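Local atomic coordinates of lipoxygenase (Cyanothece sp., PDB entry 5EK8), a protein that probably inserts both atoms of molecular oxygen into polyunsaturated fatty acids, as a 9R-lipoxygenase with a non-heme iron centre. Residues Y243-E248 with G597-P602; S578-G581 with Y586-L589. One frame throughout, in Å; residues are numbered along the deposited sequence.

Interaction 1 (Y243-E248 with G597-P602)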
ATOM      1  N   TYR A 243      11.574 -25.243  18.042  1.00 66.07           N
ATOM      2  CA  TYR A 243      10.348 -24.666  18.581  1.00 62.94           C
ATOM      3  C   TYR A 243       9.421 -24.187  17.463  1.00 61.29           C
ATOM      4  O   TYR A 243       8.211 -24.412  17.511  1.00 60.00           O
ATOM      5  CB  TYR A 243      10.641 -23.504  19.546  1.00 61.49           C
ATOM      6  CG  TYR A 243       9.380 -22.750  19.911  1.00 65.42           C
ATOM      7  CD1 TYR A 243       8.287 -23.422  20.444  1.00 71.41           C
ATOM      8  CD2 TYR A 243       9.265 -21.381  19.692  1.00 67.13           C
ATOM      9  CE1 TYR A 243       7.114 -22.759  20.757  1.00 75.75           C
ATOM     10  CE2 TYR A 243       8.092 -20.703  20.009  1.00 71.84           C
ATOM     11  CZ  TYR A 243       7.017 -21.399  20.542  1.00 75.73           C
ATOM     12  OH  TYR A 243       5.838 -20.749  20.859  1.00 72.93           O
ATOM     13  N   THR A 244       9.983 -23.535  16.451  1.00 54.27           N
ATOM     14  CA  THR A 244       9.156 -22.953  15.401  1.00 47.33           C
ATOM     15  C   THR A 244       8.545 -24.000  14.473  1.00 47.84           C
ATOM     16  O   THR A 244       7.641 -23.684  13.704  1.00 50.22           O
ATOM     17  CB  THR A 244       9.940 -21.930  14.545  1.00 42.69           C
ATOM     18  OG1 THR A 244      11.005 -22.583  13.840  1.00 44.15           O
ATOM     19  CG2 THR A 244      10.496 -20.821  15.422  1.00 38.13           C
ATOM     20  N   ARG A 245       9.021 -25.240  14.546  1.00 47.15           N
ATOM     21  CA  ARG A 245       8.432 -26.314  13.743  1.00 47.89           C
ATOM     22  C   ARG A 245       7.301 -27.032  14.499  1.00 50.61           C
ATOM     23  O   ARG A 245       6.637 -27.909  13.945  1.00 51.80           O
ATOM     24  CB  ARG A 245       9.496 -27.331  13.316  1.00 42.55           C
ATOM     25  CG  ARG A 245      10.780 -26.736  12.761  1.00 43.17           C
ATOM     26  CD  ARG A 245      10.572 -25.904  11.509  1.00 36.89           C
ATOM     27  NE  ARG A 245      11.198 -24.587  11.647  1.00 43.08           N
ATOM     28  CZ  ARG A 245      12.339 -24.212  11.067  1.00 39.03           C
ATOM     29  NH1 ARG A 245      13.003 -25.047  10.286  1.00 34.81           N
ATOM     30  NH2 ARG A 245      12.814 -22.990  11.267  1.00 32.84           N
ATOM     31  N   SER A 246       7.074 -26.643  15.752  1.00 46.16           N
ATOM     32  CA  SER A 246       6.071 -27.293  16.600  1.00 42.58           C
ATOM     33  C   SER A 246       4.635 -26.902  16.242  1.00 44.82           C
ATOM     34  O   SER A 246       4.410 -25.931  15.527  1.00 46.46           O
ATOM     35  CB  SER A 246       6.332 -26.964  18.069  1.00 38.10           C
ATOM     36  OG  SER A 246       6.135 -25.585  18.318  1.00 36.88           O
ATOM     37  N   ASP A 247       3.671 -27.669  16.750  1.00 44.29           N
ATOM     38  CA  ASP A 247       2.254 -27.424  16.486  1.00 44.18           C
ATOM     39  C   ASP A 247       1.748 -26.131  17.125  1.00 49.80           C
ATOM     40  O   ASP A 247       0.943 -25.405  16.529  1.00 51.35           O
ATOM     41  CB  ASP A 247       1.405 -28.601  16.979  1.00 42.20           C
ATOM     42  CG  ASP A 247       1.609 -29.856  16.150  1.00 47.10           C
ATOM     43  OD1 ASP A 247       1.120 -30.931  16.564  1.00 47.90           O
ATOM     44  OD2 ASP A 247       2.269 -29.767  15.092  1.00 48.49           O
ATOM     45  N   GLU A 248       2.215 -25.863  18.341  1.00 53.58           N
ATOM     46  CA  GLU A 248       1.829 -24.664  19.077  1.00 52.21           C
ATOM     47  C   GLU A 248       2.164 -23.414  18.270  1.00 49.80           C
ATOM     48  O   GLU A 248       1.352 -22.486  18.146  1.00 50.65           O
ATOM     49  CB  GLU A 248       2.535 -24.617  20.438  1.00 49.19           C
ATOM     50  CG  GLU A 248       2.223 -25.791  21.375  0.89 48.35           C
ATOM     51  CD  GLU A 248       2.914 -27.085  20.967  0.79 46.41           C
ATOM     52  OE1 GLU A 248       3.828 -27.036  20.118  0.41 45.32           O
ATOM     53  OE2 GLU A 248       2.538 -28.151  21.490  0.89 46.35           O
ATOM     54  N   GLY A 597       9.927 -33.711   1.440  1.00 60.08           N
ATOM     55  CA  GLY A 597      11.270 -34.114   1.810  1.00 60.55           C
ATOM     56  C   GLY A 597      11.693 -33.338   3.037  1.00 61.76           C
ATOM     57  O   GLY A 597      10.954 -32.471   3.504  1.00 66.53           O
ATOM     58  N   SER A 598      12.870 -33.653   3.567  1.00 59.03           N
ATOM     59  CA  SER A 598      13.420 -32.914   4.698  1.00 57.93           C
ATOM     60  C   SER A 598      13.550 -31.438   4.347  1.00 53.51           C
ATOM     61  O   SER A 598      13.674 -31.081   3.177  1.00 50.84           O
ATOM     62  CB  SER A 598      14.782 -33.483   5.104  1.00 61.35           C
ATOM     63  OG  SER A 598      15.362 -32.722   6.147  1.00 65.44           O
ATOM     64  N   GLU A 599      13.528 -30.575   5.357  1.00 54.40           N
ATOM     65  CA  GLU A 599      13.592 -29.139   5.104  1.00 54.81           C
ATOM     66  C   GLU A 599      15.019 -28.671   4.807  1.00 57.19           C
ATOM     67  O   GLU A 599      15.292 -27.471   4.766  1.00 59.90           O
ATOM     68  CB  GLU A 599      13.012 -28.359   6.285  1.00 51.07           C
ATOM     69  CG  GLU A 599      13.675 -28.639   7.613  1.00 47.98           C
ATOM     70  CD  GLU A 599      13.283 -27.628   8.665  1.00 51.28           C
ATOM     71  OE1 GLU A 599      12.176 -27.745   9.231  1.00 49.55           O
ATOM     72  OE2 GLU A 599      14.078 -26.701   8.925  1.00 59.26           O
ATOM     73  N   THR A 600      15.921 -29.623   4.602  1.00 55.67           N
ATOM     74  CA  THR A 600      17.293 -29.311   4.227  1.00 56.48           C
ATOM     75  C   THR A 600      17.495 -29.615   2.745  1.00 57.16           C
ATOM     76  O   THR A 600      18.521 -29.266   2.162  1.00 58.67           O
ATOM     77  CB  THR A 600      18.313 -30.107   5.073  1.00 53.63           C
ATOM     78  OG1 THR A 600      18.517 -31.403   4.499  1.00 54.14           O
ATOM     79  CG2 THR A 600      17.814 -30.267   6.501  1.00 51.72           C
ATOM     80  N   ASP A 601      16.499 -30.265   2.146  1.00 51.86           N
ATOM     81  CA  ASP A 601      16.539 -30.659   0.740  1.00 52.56           C
ATOM     82  C   ASP A 601      16.541 -29.444  -0.181  1.00 50.56           C
ATOM     83  O   ASP A 601      15.557 -28.705  -0.249  1.00 51.05           O
ATOM     84  CB  ASP A 601      15.347 -31.565   0.414  1.00 59.47           C
ATOM     85  CG  ASP A 601      15.532 -32.352  -0.873  1.00 65.07           C
ATOM     86  OD1 ASP A 601      16.293 -31.904  -1.755  1.00 68.53           O
ATOM     87  OD2 ASP A 601      14.905 -33.424  -1.001  1.00 66.53           O
ATOM     88  N   PRO A 602      17.651 -29.239  -0.905  1.00 51.20           N
ATOM     89  CA  PRO A 602      17.787 -28.081  -1.795  1.00 54.09           C
ATOM     90  C   PRO A 602      16.950 -28.204  -3.073  1.00 58.42           C
ATOM     91  O   PRO A 602      16.691 -27.194  -3.723  1.00 58.02           O
ATOM     92  CB  PRO A 602      19.284 -28.068  -2.116  1.00 50.29           C
ATOM     93  CG  PRO A 602      19.693 -29.493  -2.013  1.00 48.23           C
ATOM     94  CD  PRO A 602      18.867 -30.071  -0.893  1.00 50.33           C
TER
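R245 NH1 donates to E599 OE1 over about 3.0 Å, and this bond, near 162° at the hydrogen, belongs to a surface salt bridge between two turns of the lipoxygenase fold. NH1 and the other carboxylate oxygen, OE2, are placed implausibly near each other in the model, so the exact length and straightness are doubtful, though the salt bridge itself is plain. The arginine sits just before helix 247-256, whose N-cap is S246. The glutamate is the second residue of a type I beta turn running from S598 to D601, closed by D601 N donating to S598 O at 3.1 Å. The guanidinium and carboxylate lie almost in one plane, 15° apart, with E599 CD at the guanidinium edge.

The two side chains do all the touching, each reaching out from its own turn. R245 carries CG beside its backbone N and then bends at chi2 (-61°) and again at chi3, which folds the chain back over its own turn and brings NE to 3.0 Å from T244 OG1, a bond tilted out of the guanidinium plane. E599 runs extended beyond CG and comes in from the other turn. Beyond the pair, E583 forms a salt bridge with NH2 of the same arginine. One guanidinium thus serves two acids, E599 and E583, with D237 only loosely associated through a long, weak ion pair; sharing it would probably ease their charges. Both residues are partly exposed, so solvent is likely to temper the attraction.

The arginine's own turn is held by Y243 O, which takes two donors from S246: the backbone N, at 3.1 Å, and the hydroxyl OG, lying in the carbonyl plane. The aliphatic part of R245 joins in as well, its CD resting 3.3 Å from E599 OE1.

Interaction 2 (S578-G581 with Y586-L589)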
ATOM      1  N   SER A 578       9.765 -10.734   7.583  1.00 48.58           N
ATOM      2  CA  SER A 578      10.970 -11.422   8.038  1.00 47.97           C
ATOM      3  C   SER A 578      10.637 -12.555   8.992  1.00 44.89           C
ATOM      4  O   SER A 578      11.212 -13.639   8.902  1.00 40.97           O
ATOM      5  CB  SER A 578      11.932 -10.451   8.716  1.00 45.09           C
ATOM      6  OG  SER A 578      13.038 -10.193   7.875  1.00 46.28           O
ATOM      7  N   ASP A 579       9.699 -12.294   9.897  1.00 45.40           N
ATOM      8  CA  ASP A 579       9.335 -13.259  10.928  1.00 47.99           C
ATOM      9  C   ASP A 579       8.757 -14.537  10.345  1.00 50.53           C
ATOM     10  O   ASP A 579       8.875 -15.608  10.936  1.00 54.06           O
ATOM     11  CB  ASP A 579       8.331 -12.647  11.905  1.00 50.82           C
ATOM     12  CG  ASP A 579       8.873 -11.424  12.608  1.00 51.84           C
ATOM     13  OD1 ASP A 579      10.088 -11.163  12.493  1.00 57.72           O
ATOM     14  OD2 ASP A 579       8.088 -10.727  13.283  1.00 49.38           O
ATOM     15  N   GLU A 580       8.130 -14.426   9.181  1.00 51.22           N
ATOM     16  CA  GLU A 580       7.495 -15.582   8.573  1.00 47.85           C
ATOM     17  C   GLU A 580       8.365 -16.205   7.492  1.00 44.54           C
ATOM     18  O   GLU A 580       8.391 -17.422   7.340  1.00 45.00           O
ATOM     19  CB  GLU A 580       6.131 -15.204   7.988  1.00 42.44           C
ATOM     20  CG  GLU A 580       5.026 -16.167   8.373  1.00 37.87           C
ATOM     21  CD  GLU A 580       4.675 -16.091   9.852  1.00 40.95           C
ATOM     22  OE1 GLU A 580       4.517 -14.963  10.372  1.00 38.40           O
ATOM     23  OE2 GLU A 580       4.560 -17.160  10.495  1.00 43.33           O
ATOM     24  N   GLY A 581       9.082 -15.374   6.744  1.00 38.62           N
ATOM     25  CA  GLY A 581       9.778 -15.859   5.567  1.00 42.04           C
ATOM     26  C   GLY A 581      11.260 -15.564   5.482  1.00 45.35           C
ATOM     27  O   GLY A 581      11.866 -15.762   4.430  1.00 44.57           O
ATOM     28  N   TYR A 586      12.222 -22.836   6.728  1.00 46.65           N
ATOM     29  CA  TYR A 586      10.951 -22.763   7.433  1.00 43.02           C
ATOM     30  C   TYR A 586       9.815 -22.303   6.523  1.00 40.66           C
ATOM     31  O   TYR A 586       8.659 -22.699   6.702  1.00 36.68           O
ATOM     32  CB  TYR A 586      11.088 -21.823   8.630  1.00 30.82           C
ATOM     33  CG  TYR A 586       9.799 -21.527   9.355  1.00 39.74           C
ATOM     34  CD1 TYR A 586       9.207 -22.473  10.180  1.00 43.72           C
ATOM     35  CD2 TYR A 586       9.178 -20.292   9.225  1.00 37.84           C
ATOM     36  CE1 TYR A 586       8.024 -22.199  10.848  1.00 44.64           C
ATOM     37  CE2 TYR A 586       8.001 -20.007   9.891  1.00 40.57           C
ATOM     38  CZ  TYR A 586       7.429 -20.961  10.704  1.00 43.35           C
ATOM     39  OH  TYR A 586       6.250 -20.679  11.360  1.00 46.78           O
ATOM     40  N   ASN A 587      10.153 -21.477   5.542  1.00 40.53           N
ATOM     41  CA  ASN A 587       9.138 -20.907   4.676  1.00 42.12           C
ATOM     42  C   ASN A 587       9.676 -20.346   3.366  1.00 45.46           C
ATOM     43  O   ASN A 587      10.833 -19.948   3.273  1.00 47.15           O
ATOM     44  CB  ASN A 587       8.387 -19.808   5.423  1.00 40.16           C
ATOM     45  CG  ASN A 587       6.900 -19.833   5.138  1.00 44.09           C
ATOM     46  OD1 ASN A 587       6.458 -20.473   4.185  1.00 47.22           O
ATOM     47  ND2 ASN A 587       6.119 -19.137   5.961  1.00 41.32           N
ATOM     48  N   SER A 588       8.817 -20.339   2.352  1.00 43.28           N
ATOM     49  CA  SER A 588       9.126 -19.722   1.069  1.00 41.49           C
ATOM     50  C   SER A 588       7.830 -19.423   0.318  1.00 45.37           C
ATOM     51  O   SER A 588       6.739 -19.770   0.779  1.00 44.04           O
ATOM     52  CB  SER A 588      10.040 -20.620   0.236  1.00 38.37           C
ATOM     53  OG  SER A 588       9.514 -21.929   0.143  1.00 39.90           O
ATOM     54  N   LEU A 589       7.943 -18.774  -0.835  1.00 46.66           N
ATOM     55  CA  LEU A 589       6.762 -18.431  -1.617  1.00 43.14           C
ATOM     56  C   LEU A 589       6.310 -19.608  -2.470  1.00 41.86           C
ATOM     57  O   LEU A 589       5.231 -19.568  -3.068  1.00 49.97           O
ATOM     58  CB  LEU A 589       7.036 -17.207  -2.492  1.00 44.94           C
ATOM     59  CG  LEU A 589       7.241 -15.900  -1.722  1.00 41.83           C
ATOM     60  CD1 LEU A 589       7.729 -14.790  -2.644  1.00 41.49           C
ATOM     61  CD2 LEU A 589       5.954 -15.488  -1.036  1.00 40.29           C
TER
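The backbone carbonyl of E580, in helix 577-581, is met by two side chains from the chain that doubles back after it. N587 ND2 donates to E580 O over 3.2 Å, with a bent 142° at the hydrogen. The donor stands above the carbonyl plane, 52° out of it, while the oxygen lies close to the plane of the asparagine's amide. Y586 comes to the same oxygen with its ring edge, CD2 at 3.5 Å from E580 O and CE2 slightly farther; CG anti to the backbone N (chi1 173°) turns the ring so that its edge meets this oxygen. Packing fills in around these: N587 CB lies 4.2 Å from G581 CA, and N587 ND2 is 4.0 Å from E580 CG, carboxylate and amide being turned nearly at right angles.

The far end of the asparagine is tied to its own backbone, since S588 N gives a weak bond to N587 OD1 at 3.0 Å. Replaced by an alanine, N587 would probably leave E580 O without its amide donor and open a gap beside the glutamate's CG. One shell out, Q614 NE2 bonds to both G581 O and N587 O and so joins the two segments from helix 608-623, while R347 holds Y586 O.

The glutamate's OE2 comes within 4.0 Å of Y586 OH, while its OE1 is bound by R253 in a salt bridge and by M258 N. Helix 577-581 follows closely on the iron ligands H570 and N574, and the E580 side chain is about 14 Å from the iron. With every touching residue buried, E580 O is met by an amide N-H and, probably as a weaker electrostatic contact, by the ring C-H edge, and the R253 pairing would be expected to keep the carboxylate ionised.

Overall arrangement
From the N terminus, the chain reaches 243-248 at the start of helix 247-256, then runs through the long helix 337-377, which carries H359 and H364, and on to helix 549-574 with H570 and N574. Helix 577-581 follows, and interaction 2 closes a four-residue loop there, bringing 586-589 back against it. A few residues later 597-602 returns to 243-248, and interaction 1 closes a loop of 348 residues that contains the smaller one entirely. Their centres lie about 12 Å apart. Y586 packs against both T244 and R245, its CE1 being 3.2 Å from T244 O and its CD1 3.3 Å from R245 NE, and links the buried contact to the surface ion pair.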